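Phosphodiesterase (Salpingoeca rosetta, PDB 7D7P) is a phosphodiesterase of the HD superfamily with an all-helical fold that holds a zinc ion and a magnesium ion. Local coordinates at residues F52-D57 and P332-L337; Y120-S125 and H257-H262; E129-V134 and F250-L255. All coordinates share one frame; numbering follows the deposited sequence.

Contact 1: residues F52-D57 and P332-L337; sequences FTWDFD and PKLDFL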
loop_
_atom_site.group_PDB
_atom_site.type_symbol
_atom_site.label_atom_id
_atom_site.label_comp_id
_atom_site.label_asym_id
_atom_site.label_seq_id
_atom_site.Cartn_x
_atom_site.Cartn_y
_atom_site.Cartn_z
ATOM N N PHE A 52 1.348 -32.332 -3.482
ATOM C CA PHE A 52 0.758 -31.053 -3.878
ATOM C C PHE A 52 0.171 -30.373 -2.648
ATOM O O PHE A 52 -0.970 -30.621 -2.254
ATOM C CB PHE A 52 -0.297 -31.260 -4.958
ATOM C CG PHE A 52 -0.566 -30.033 -5.786
ATOM C CD1 PHE A 52 -1.537 -29.123 -5.406
ATOM C CD2 PHE A 52 0.158 -29.789 -6.939
ATOM C CE1 PHE A 52 -1.783 -27.991 -6.163
ATOM C CE2 PHE A 52 -0.083 -28.661 -7.701
ATOM C CZ PHE A 52 -1.055 -27.760 -7.313
ATOM N N THR A 53 0.960 -29.495 -2.031
ATOM C CA THR A 53 0.495 -28.730 -0.878
ATOM C C THR A 53 1.228 -27.397 -0.843
ATOM O O THR A 53 2.462 -27.361 -0.836
ATOM C CB THR A 53 0.705 -29.502 0.432
ATOM O OG1 THR A 53 0.558 -28.612 1.547
ATOM C CG2 THR A 53 2.084 -30.151 0.477
ATOM N N TRP A 54 0.463 -26.304 -0.834
ATOM C CA TRP A 54 1.040 -24.967 -0.784
ATOM C C TRP A 54 1.606 -24.618 0.586
ATOM O O TRP A 54 2.292 -23.598 0.713
ATOM C CB TRP A 54 -0.011 -23.932 -1.196
ATOM C CG TRP A 54 -0.393 -24.012 -2.644
ATOM C CD1 TRP A 54 -1.365 -24.795 -3.195
ATOM C CD2 TRP A 54 0.195 -23.282 -3.729
ATOM N NE1 TRP A 54 -1.420 -24.597 -4.554
ATOM C CE2 TRP A 54 -0.471 -23.673 -4.907
ATOM C CE3 TRP A 54 1.224 -22.338 -3.817
ATOM C CZ2 TRP A 54 -0.145 -23.152 -6.158
ATOM C CZ3 TRP A 54 1.546 -21.821 -5.060
ATOM C CH2 TRP A 54 0.864 -22.229 -6.213
ATOM N N ASP A 55 1.340 -25.432 1.604
ATOM C CA ASP A 55 1.862 -25.218 2.947
ATOM C C ASP A 55 3.243 -25.830 3.148
ATOM O O ASP A 55 3.749 -25.821 4.276
ATOM C CB ASP A 55 0.893 -25.790 3.985
ATOM C CG ASP A 55 -0.380 -24.972 4.114
ATOM O OD1 ASP A 55 -0.520 -23.958 3.395
ATOM O OD2 ASP A 55 -1.241 -25.347 4.937
ATOM N N PHE A 56 3.859 -26.352 2.088
ATOM C CA PHE A 56 5.150 -27.018 2.217
ATOM C C PHE A 56 6.214 -26.055 2.729
ATOM O O PHE A 56 6.330 -24.921 2.255
ATOM C CB PHE A 56 5.573 -27.607 0.869
ATOM C CG PHE A 56 6.983 -28.126 0.847
ATOM C CD1 PHE A 56 7.285 -29.374 1.366
ATOM C CD2 PHE A 56 8.007 -27.364 0.309
ATOM C CE1 PHE A 56 8.583 -29.854 1.347
ATOM C CE2 PHE A 56 9.307 -27.837 0.289
ATOM C CZ PHE A 56 9.594 -29.084 0.811
ATOM N N ASP A 57 6.997 -26.520 3.701
ATOM C CA ASP A 57 8.090 -25.744 4.275
ATOM C C ASP A 57 9.267 -26.678 4.509
ATOM O O ASP A 57 9.156 -27.640 5.275
ATOM C CB ASP A 57 7.665 -25.066 5.583
ATOM C CG ASP A 57 8.639 -23.993 6.026
ATOM O OD1 ASP A 57 9.709 -23.862 5.397
ATOM O OD2 ASP A 57 8.332 -23.273 6.998
ATOM N N PRO A 332 -5.747 -16.110 -13.612
ATOM C CA PRO A 332 -6.677 -15.983 -12.474
ATOM C C PRO A 332 -6.700 -17.186 -11.549
ATOM O O PRO A 332 -7.161 -17.056 -10.408
ATOM C CB PRO A 332 -8.037 -15.775 -13.155
ATOM C CG PRO A 332 -7.704 -15.243 -14.511
ATOM C CD PRO A 332 -6.429 -15.928 -14.904
ATOM N N LYS A 333 -6.217 -18.350 -11.993
ATOM C CA LYS A 333 -6.172 -19.517 -11.120
ATOM C C LYS A 333 -5.261 -19.306 -9.917
ATOM O O LYS A 333 -5.379 -20.035 -8.927
ATOM C CB LYS A 333 -5.711 -20.746 -11.907
ATOM C CG LYS A 333 -6.045 -22.067 -11.232
ATOM C CD LYS A 333 -5.573 -23.249 -12.059
ATOM C CE LYS A 333 -6.152 -23.206 -13.462
ATOM N NZ LYS A 333 -5.663 -24.338 -14.291
ATOM N N LEU A 334 -4.361 -18.326 -9.977
ATOM C CA LEU A 334 -3.405 -18.077 -8.907
ATOM C C LEU A 334 -3.840 -16.958 -7.972
ATOM O O LEU A 334 -3.058 -16.559 -7.104
ATOM C CB LEU A 334 -2.032 -17.750 -9.496
ATOM C CG LEU A 334 -1.394 -18.824 -10.375
ATOM C CD1 LEU A 334 -0.073 -18.326 -10.943
ATOM C CD2 LEU A 334 -1.199 -20.113 -9.587
ATOM N N ASP A 335 -5.064 -16.444 -8.120
ATOM C CA ASP A 335 -5.456 -15.285 -7.327
ATOM C C ASP A 335 -5.693 -15.620 -5.860
ATOM O O ASP A 335 -5.820 -14.698 -5.048
ATOM C CB ASP A 335 -6.696 -14.613 -7.933
ATOM C CG ASP A 335 -7.926 -15.507 -7.932
ATOM O OD1 ASP A 335 -7.842 -16.676 -7.499
ATOM O OD2 ASP A 335 -8.988 -15.029 -8.380
ATOM N N PHE A 336 -5.746 -16.904 -5.494
ATOM C CA PHE A 336 -5.830 -17.258 -4.083
ATOM C C PHE A 336 -4.572 -16.866 -3.321
ATOM O O PHE A 336 -4.629 -16.700 -2.097
ATOM C CB PHE A 336 -6.097 -18.759 -3.918
ATOM C CG PHE A 336 -4.962 -19.637 -4.378
ATOM C CD1 PHE A 336 -4.875 -20.040 -5.701
ATOM C CD2 PHE A 336 -3.991 -20.066 -3.486
ATOM C CE1 PHE A 336 -3.837 -20.848 -6.129
ATOM C CE2 PHE A 336 -2.950 -20.874 -3.906
ATOM C CZ PHE A 336 -2.873 -21.266 -5.230
ATOM N N LEU A 337 -3.441 -16.716 -4.018
ATOM C CA LEU A 337 -2.215 -16.261 -3.370
ATOM C C LEU A 337 -2.353 -14.840 -2.839
ATOM O O LEU A 337 -1.691 -14.483 -1.858
ATOM C CB LEU A 337 -1.042 -16.349 -4.346
ATOM C CG LEU A 337 -0.734 -17.753 -4.871
ATOM C CD1 LEU A 337 0.167 -17.697 -6.096
ATOM C CD2 LEU A 337 -0.111 -18.602 -3.772
#
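Trp54 makes every contact of residues 52-57 with Leu334, Phe336 and Leu337. Ahead of it, Phe52 turns to helix 109-126, where it packs on Leu121 and Thr124. Thr53 shapes the bend: its OG1 accepts from Asp55 N at 3.3 Å, an ST turn, within a type I beta turn running from Thr53 to Phe56. At Trp54, CG stands anti to the carbonyl carbon (chi1 -68°), and the indole turns one face to Phe336. Phe336 comes at that face rim first, its CZ 3.4 Å from Trp54 CE2. With the Trp54 five-membered ring and the Phe336 ring 5.0 Å apart between centroids and their planes at 78°, the pair is a T-shaped (edge-to-face) stack. The leucine methyls come in obliquely, Leu337 CD2 3.8 Å from Trp54 CZ3 and Leu334 CD2 more remote, 4.5 Å from Trp54 CH2. Further along, Phe56 stacks on His117, and Lys266 NZ, in the loop between helices 245-260 and 268-291, donates to both Trp54 O and Phe56 O. The contact thus joins the loop between helices 43-47 and 63-76 to the 3-10 turn and first part of the last helix, 336-359, in the all-helical phosphodiesterase fold.

Contact 2: residues Y120-S125 and H257-H262; sequences YLLLTS and HTADLH. With ZN (zinc ion), chain G.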
loop_
_atom_site.group_PDB
_atom_site.type_symbol
_atom_site.label_atom_id
_atom_site.label_comp_id
_atom_site.label_asym_id
_atom_site.label_seq_id
_atom_site.Cartn_x
_atom_site.Cartn_y
_atom_site.Cartn_z
ATOM N N TYR A 120 7.174 -26.370 -8.944
ATOM C CA TYR A 120 6.343 -27.516 -9.295
ATOM C C TYR A 120 4.865 -27.211 -9.073
ATOM O O TYR A 120 4.009 -27.650 -9.849
ATOM C CB TYR A 120 6.795 -28.731 -8.486
ATOM C CG TYR A 120 5.701 -29.678 -8.051
ATOM C CD1 TYR A 120 5.218 -30.655 -8.912
ATOM C CD2 TYR A 120 5.178 -29.618 -6.766
ATOM C CE1 TYR A 120 4.229 -31.532 -8.511
ATOM C CE2 TYR A 120 4.190 -30.489 -6.359
ATOM C CZ TYR A 120 3.719 -31.444 -7.232
ATOM O OH TYR A 120 2.735 -32.316 -6.821
ATOM N N LEU A 121 4.546 -26.442 -8.027
ATOM C CA LEU A 121 3.156 -26.063 -7.792
ATOM C C LEU A 121 2.666 -25.080 -8.849
ATOM O O LEU A 121 1.542 -25.207 -9.348
ATOM C CB LEU A 121 2.998 -25.461 -6.394
ATOM C CG LEU A 121 3.249 -26.361 -5.181
ATOM C CD1 LEU A 121 3.258 -25.533 -3.904
ATOM C CD2 LEU A 121 2.209 -27.470 -5.092
ATOM N N LEU A 122 3.500 -24.100 -9.209
ATOM C CA LEU A 122 3.075 -23.067 -10.149
ATOM C C LEU A 122 2.895 -23.629 -11.555
ATOM O O LEU A 122 1.919 -23.298 -12.239
ATOM C CB LEU A 122 4.087 -21.920 -10.154
ATOM C CG LEU A 122 4.129 -21.043 -8.900
ATOM C CD1 LEU A 122 5.392 -20.198 -8.877
ATOM C CD2 LEU A 122 2.894 -20.159 -8.824
ATOM N N LEU A 123 3.825 -24.477 -12.005
ATOM C CA LEU A 123 3.727 -25.028 -13.354
ATOM C C LEU A 123 2.544 -25.978 -13.477
ATOM O O LEU A 123 1.868 -26.006 -14.510
ATOM C CB LEU A 123 5.024 -25.743 -13.731
ATOM C CG LEU A 123 6.296 -24.902 -13.837
ATOM C CD1 LEU A 123 7.472 -25.792 -14.207
ATOM C CD2 LEU A 123 6.131 -23.767 -14.841
ATOM N N THR A 124 2.285 -26.770 -12.434
ATOM C CA THR A 124 1.126 -27.652 -12.447
ATOM C C THR A 124 -0.172 -26.859 -12.523
ATOM O O THR A 124 -1.143 -27.311 -13.140
ATOM C CB THR A 124 1.135 -28.547 -11.204
ATOM O OG1 THR A 124 2.361 -29.287 -11.157
ATOM C CG2 THR A 124 -0.034 -29.519 -11.225
ATOM N N SER A 125 -0.196 -25.662 -11.934
ATOM C CA SER A 125 -1.430 -24.889 -11.867
ATOM C C SER A 125 -1.753 -24.188 -13.183
ATOM O O SER A 125 -2.927 -24.096 -13.557
ATOM C CB SER A 125 -1.347 -23.870 -10.727
ATOM O OG SER A 125 -1.091 -24.510 -9.490
ATOM N N HIS A 257 10.705 -16.470 -10.907
ATOM C CA HIS A 257 10.845 -15.329 -10.009
ATOM C C HIS A 257 9.757 -15.341 -8.944
ATOM O O HIS A 257 10.011 -15.005 -7.780
ATOM C CB HIS A 257 10.812 -14.026 -10.810
ATOM C CG HIS A 257 10.901 -12.793 -9.966
ATOM N ND1 HIS A 257 11.934 -12.567 -9.084
ATOM C CD2 HIS A 257 10.087 -11.713 -9.876
ATOM C CE1 HIS A 257 11.753 -11.404 -8.482
ATOM N NE2 HIS A 257 10.639 -10.866 -8.946
ATOM N N THR A 258 8.538 -15.741 -9.323
ATOM C CA THR A 258 7.460 -15.882 -8.347
ATOM C C THR A 258 7.811 -16.915 -7.284
ATOM O O THR A 258 7.601 -16.681 -6.088
ATOM C CB THR A 258 6.156 -16.267 -9.050
ATOM O OG1 THR A 258 5.855 -15.311 -10.072
ATOM C CG2 THR A 258 5.002 -16.319 -8.050
ATOM N N ALA A 259 8.347 -18.068 -7.699
ATOM C CA ALA A 259 8.683 -19.109 -6.733
ATOM C C ALA A 259 9.861 -18.704 -5.856
ATOM O O ALA A 259 9.952 -19.147 -4.706
ATOM C CB ALA A 259 8.986 -20.424 -7.451
ATOM N N ASP A 260 10.767 -17.874 -6.378
ATOM C CA ASP A 260 11.891 -17.402 -5.577
ATOM C C ASP A 260 11.411 -16.585 -4.384
ATOM O O ASP A 260 11.971 -16.685 -3.286
ATOM C CB ASP A 260 12.843 -16.578 -6.446
ATOM C CG ASP A 260 14.194 -16.362 -5.788
ATOM O OD1 ASP A 260 14.500 -17.076 -4.813
ATOM O OD2 ASP A 260 14.952 -15.479 -6.246
ATOM N N LEU A 261 10.373 -15.775 -4.579
ATOM C CA LEU A 261 9.806 -14.959 -3.505
ATOM C C LEU A 261 8.670 -15.711 -2.809
ATOM O O LEU A 261 7.515 -15.289 -2.798
ATOM C CB LEU A 261 9.330 -13.621 -4.058
ATOM C CG LEU A 261 10.341 -12.803 -4.866
ATOM C CD1 LEU A 261 9.716 -11.507 -5.365
ATOM C CD2 LEU A 261 11.588 -12.519 -4.041
ATOM N N HIS A 262 9.024 -16.854 -2.217
ATOM C CA HIS A 262 8.028 -17.738 -1.622
ATOM C C HIS A 262 7.602 -17.321 -0.220
ATOM O O HIS A 262 6.579 -17.820 0.264
ATOM C CB HIS A 262 8.552 -19.180 -1.591
ATOM C CG HIS A 262 9.857 -19.340 -0.873
ATOM N ND1 HIS A 262 9.977 -19.221 0.495
ATOM C CD2 HIS A 262 11.099 -19.617 -1.336
ATOM C CE1 HIS A 262 11.238 -19.413 0.844
ATOM N NE2 HIS A 262 11.939 -19.655 -0.249
HETATM ZN ZN ZN G . 16.650 -17.537 -4.271
HETATM O O HOH W 1 17.470 -15.898 -5.958
HETATM O O HOH W 2 16.648 -15.623 -2.862
#
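Helices 109-126 and 245-260 come nearest in these segments at Leu122 and Ala259, whose CA atoms lie 7.7 Å apart, close to the point where the second helix ends and Leu261 leaves helical geometry at the centre of an inverse gamma turn. Leu122 carries the whole contact on its side. With CG anti to the carbonyl carbon (chi1 -70°), its CD1 branch enters the surface offered by Thr258 and Ala259. This methyl lies 3.8 Å from Ala259 N and 3.9 Å from Ala259 CB, touching backbone and side chain alike, and 4.0 Å from Thr258 CG2. Thr258 presents that methyl to the leucine, while its hydroxyl bonds Val254 O and Trp323 NE1. On the first helix, Thr124 and Ser125 spend their hydroxyls within their own helix, on the carbonyl four residues back: Thr124 OG1 donates to Tyr120 O at 2.7 Å, nearly in line with the carbonyl (163°), and Ser125 OG to Leu121 O at 2.7 Å, tilted 29° from the carbonyl plane. One residue past Ala259, Asp260 points its carboxylate to the zinc ion. OD1 binds the metal at 2.3 Å, and OD2 accepts from a zinc-bound water at 2.6 Å, so both oxygens are engaged. His111, His146, Asp147 and a second water complete the zinc site, the adjacent His146 and Asp147 being consistent with the HD signature of the superfamily. His262 NE2 hydrogen-bonds His111 ND1, a second-shell link to a zinc ligand. The chemistry therefore divides sharply: on one flank a single leucine methyl packs against Thr258 and Ala259 by van der Waals contact, and the metal-binding Asp260 follows directly in sequence.

Contact 3: residues E129-V134 and F250-L255; sequences EFITEV and FVLAVL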
loop_
_atom_site.group_PDB
_atom_site.type_symbol
_atom_site.label_atom_id
_atom_site.label_comp_id
_atom_site.label_asym_id
_atom_site.label_seq_id
_atom_site.Cartn_x
_atom_site.Cartn_y
_atom_site.Cartn_z
ATOM N N GLU A 129 -0.518 -26.791 -20.296
ATOM C CA GLU A 129 -0.985 -26.851 -21.673
ATOM C C GLU A 129 -0.139 -26.046 -22.653
ATOM O O GLU A 129 -0.473 -26.009 -23.842
ATOM C CB GLU A 129 -2.449 -26.398 -21.750
ATOM C CG GLU A 129 -3.420 -27.381 -21.099
ATOM C CD GLU A 129 -4.791 -27.379 -21.751
ATOM O OE1 GLU A 129 -5.012 -26.566 -22.674
ATOM O OE2 GLU A 129 -5.648 -28.190 -21.339
ATOM N N PHE A 130 0.943 -25.407 -22.207
ATOM C CA PHE A 130 1.858 -24.766 -23.145
ATOM C C PHE A 130 3.330 -25.075 -22.912
ATOM O O PHE A 130 4.105 -24.997 -23.873
ATOM C CB PHE A 130 1.658 -23.238 -23.163
ATOM C CG PHE A 130 1.833 -22.560 -21.826
ATOM C CD1 PHE A 130 3.095 -22.236 -21.352
ATOM C CD2 PHE A 130 0.729 -22.204 -21.068
ATOM C CE1 PHE A 130 3.252 -21.598 -20.133
ATOM C CE2 PHE A 130 0.881 -21.563 -19.850
ATOM C CZ PHE A 130 2.145 -21.261 -19.382
ATOM N N ILE A 131 3.747 -25.434 -21.696
ATOM C CA ILE A 131 5.150 -25.761 -21.465
ATOM C C ILE A 131 5.495 -27.064 -22.176
ATOM O O ILE A 131 4.677 -27.991 -22.254
ATOM C CB ILE A 131 5.454 -25.842 -19.957
ATOM C CG1 ILE A 131 6.962 -25.754 -19.711
ATOM C CG2 ILE A 131 4.905 -27.124 -19.345
ATOM C CD1 ILE A 131 7.345 -25.743 -18.245
ATOM N N THR A 132 6.706 -27.131 -22.719
ATOM C CA THR A 132 7.174 -28.345 -23.368
ATOM C C THR A 132 7.875 -29.250 -22.361
ATOM O O THR A 132 8.207 -28.848 -21.244
ATOM C CB THR A 132 8.114 -28.017 -24.531
ATOM O OG1 THR A 132 9.420 -27.713 -24.021
ATOM C CG2 THR A 132 7.589 -26.831 -25.328
ATOM N N GLU A 133 8.104 -30.496 -22.781
ATOM C CA GLU A 133 8.758 -31.468 -21.912
ATOM C C GLU A 133 10.174 -31.033 -21.559
ATOM O O GLU A 133 10.603 -31.166 -20.407
ATOM C CB GLU A 133 8.773 -32.840 -22.584
ATOM C CG GLU A 133 8.962 -33.994 -21.622
ATOM C CD GLU A 133 7.763 -34.194 -20.723
ATOM O OE1 GLU A 133 6.621 -34.063 -21.216
ATOM O OE2 GLU A 133 7.958 -34.480 -19.523
ATOM N N VAL A 134 10.918 -30.514 -22.539
ATOM C CA VAL A 134 12.287 -30.082 -22.276
ATOM C C VAL A 134 12.295 -28.867 -21.355
ATOM O O VAL A 134 13.109 -28.782 -20.427
ATOM C CB VAL A 134 13.023 -29.806 -23.601
ATOM C CG1 VAL A 134 14.326 -29.060 -23.348
ATOM C CG2 VAL A 134 13.292 -31.109 -24.342
ATOM N N PHE A 250 9.384 -15.875 -21.433
ATOM C CA PHE A 250 9.124 -14.784 -20.499
ATOM C C PHE A 250 8.241 -15.248 -19.346
ATOM O O PHE A 250 8.490 -14.901 -18.184
ATOM C CB PHE A 250 8.479 -13.609 -21.235
ATOM C CG PHE A 250 7.994 -12.510 -20.326
ATOM C CD1 PHE A 250 8.882 -11.587 -19.801
ATOM C CD2 PHE A 250 6.650 -12.393 -20.013
ATOM C CE1 PHE A 250 8.442 -10.575 -18.971
ATOM C CE2 PHE A 250 6.204 -11.381 -19.183
ATOM C CZ PHE A 250 7.101 -10.473 -18.661
ATOM N N VAL A 251 7.209 -16.038 -19.650
ATOM C CA VAL A 251 6.309 -16.543 -18.616
ATOM C C VAL A 251 7.052 -17.473 -17.663
ATOM O O VAL A 251 6.857 -17.417 -16.443
ATOM C CB VAL A 251 5.098 -17.239 -19.264
ATOM C CG1 VAL A 251 4.304 -18.022 -18.227
ATOM C CG2 VAL A 251 4.214 -16.215 -19.962
ATOM N N LEU A 252 7.913 -18.341 -18.201
ATOM C CA LEU A 252 8.713 -19.210 -17.342
ATOM C C LEU A 252 9.614 -18.395 -16.421
ATOM O O LEU A 252 9.752 -18.713 -15.234
ATOM C CB LEU A 252 9.545 -20.173 -18.190
ATOM C CG LEU A 252 8.778 -21.080 -19.154
ATOM C CD1 LEU A 252 9.734 -21.989 -19.910
ATOM C CD2 LEU A 252 7.730 -21.894 -18.412
ATOM N N ALA A 253 10.236 -17.340 -16.953
ATOM C CA ALA A 253 11.044 -16.461 -16.117
ATOM C C ALA A 253 10.192 -15.774 -15.058
ATOM O O ALA A 253 10.632 -15.595 -13.916
ATOM C CB ALA A 253 11.760 -15.426 -16.986
ATOM N N VAL A 254 8.969 -15.381 -15.419
ATOM C CA VAL A 254 8.069 -14.758 -14.455
ATOM C C VAL A 254 7.706 -15.743 -13.350
ATOM O O VAL A 254 7.649 -15.380 -12.168
ATOM C CB VAL A 254 6.820 -14.215 -15.177
ATOM C CG1 VAL A 254 5.685 -13.964 -14.193
ATOM C CG2 VAL A 254 7.159 -12.942 -15.944
ATOM N N LEU A 255 7.476 -17.010 -13.709
ATOM C CA LEU A 255 7.042 -17.991 -12.718
ATOM C C LEU A 255 8.175 -18.380 -11.773
ATOM O O LEU A 255 7.944 -18.564 -10.571
ATOM C CB LEU A 255 6.475 -19.228 -13.417
ATOM C CG LEU A 255 5.120 -19.038 -14.104
ATOM C CD1 LEU A 255 4.692 -20.311 -14.819
ATOM C CD2 LEU A 255 4.063 -18.602 -13.095
#
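Ile131 and Leu252 make the closer of two apolar contacts between residues 129-134 and helix 245-260. Ile131 CD1, at the end of an extended branch (CG1 anti to the backbone N, chi1 -163°), lies 3.9 Å from Leu252 CD2, and its CG1 is 4.1 Å from the same methyl. The CA atoms of this pair, 8.5 Å apart, are also the nearest across the two segments. Beside it, Phe130 places the far end of its ring against Val251: CZ stands 4.1 Å from Val251 CG1, and the two side chains cross obliquely. All four residues are buried, and they join the connection between helices 109-126 and 133-145 to helix 245-260 of the all-helical phosphodiesterase fold. Leu252 reaches on to Cys213 of helix 200-215, and Val251 to Phe238. Between the two segments the approach is looser at Leu255, whose side chain points to residues 129-134 but stays 5.3 Å from them and packs instead on Leu123 and Val126 of helix 109-126. The solvent side of the first segment carries Glu129, Thr132 and Glu133. Exposed Glu129 stands well apart from the helix. Thr132 is the N-cap of helix 133-145, its OG1 bonded to Glu135 N, and the partly exposed Glu133 uses OE1 to accept from Ala40 N in the N-terminal loop.

In the fold
Contacts 2 and 3 share helix 245-260, which meets helix 109-126 in contact 2 and the turn into helix 133-145 in contact 3; their centres are about 11 Å apart. They touch through Leu122 CD1 on Leu255 O at 3.5 Å, while Leu123 bridges to Leu255 and Ile131. Contact 1 lies on another side of contact 2, about 9 Å between centres, where Lys333 NZ probably hydrogen-bonds Ser125 O (2.8 Å). Contacts 1 and 3 do not touch; their centres are about 18 Å apart. Along the chain contact 1 encloses contact 2, which encloses contact 3. Helix 109-126 thus links all three, the zinc-bearing contact lying nearest the chain's centre.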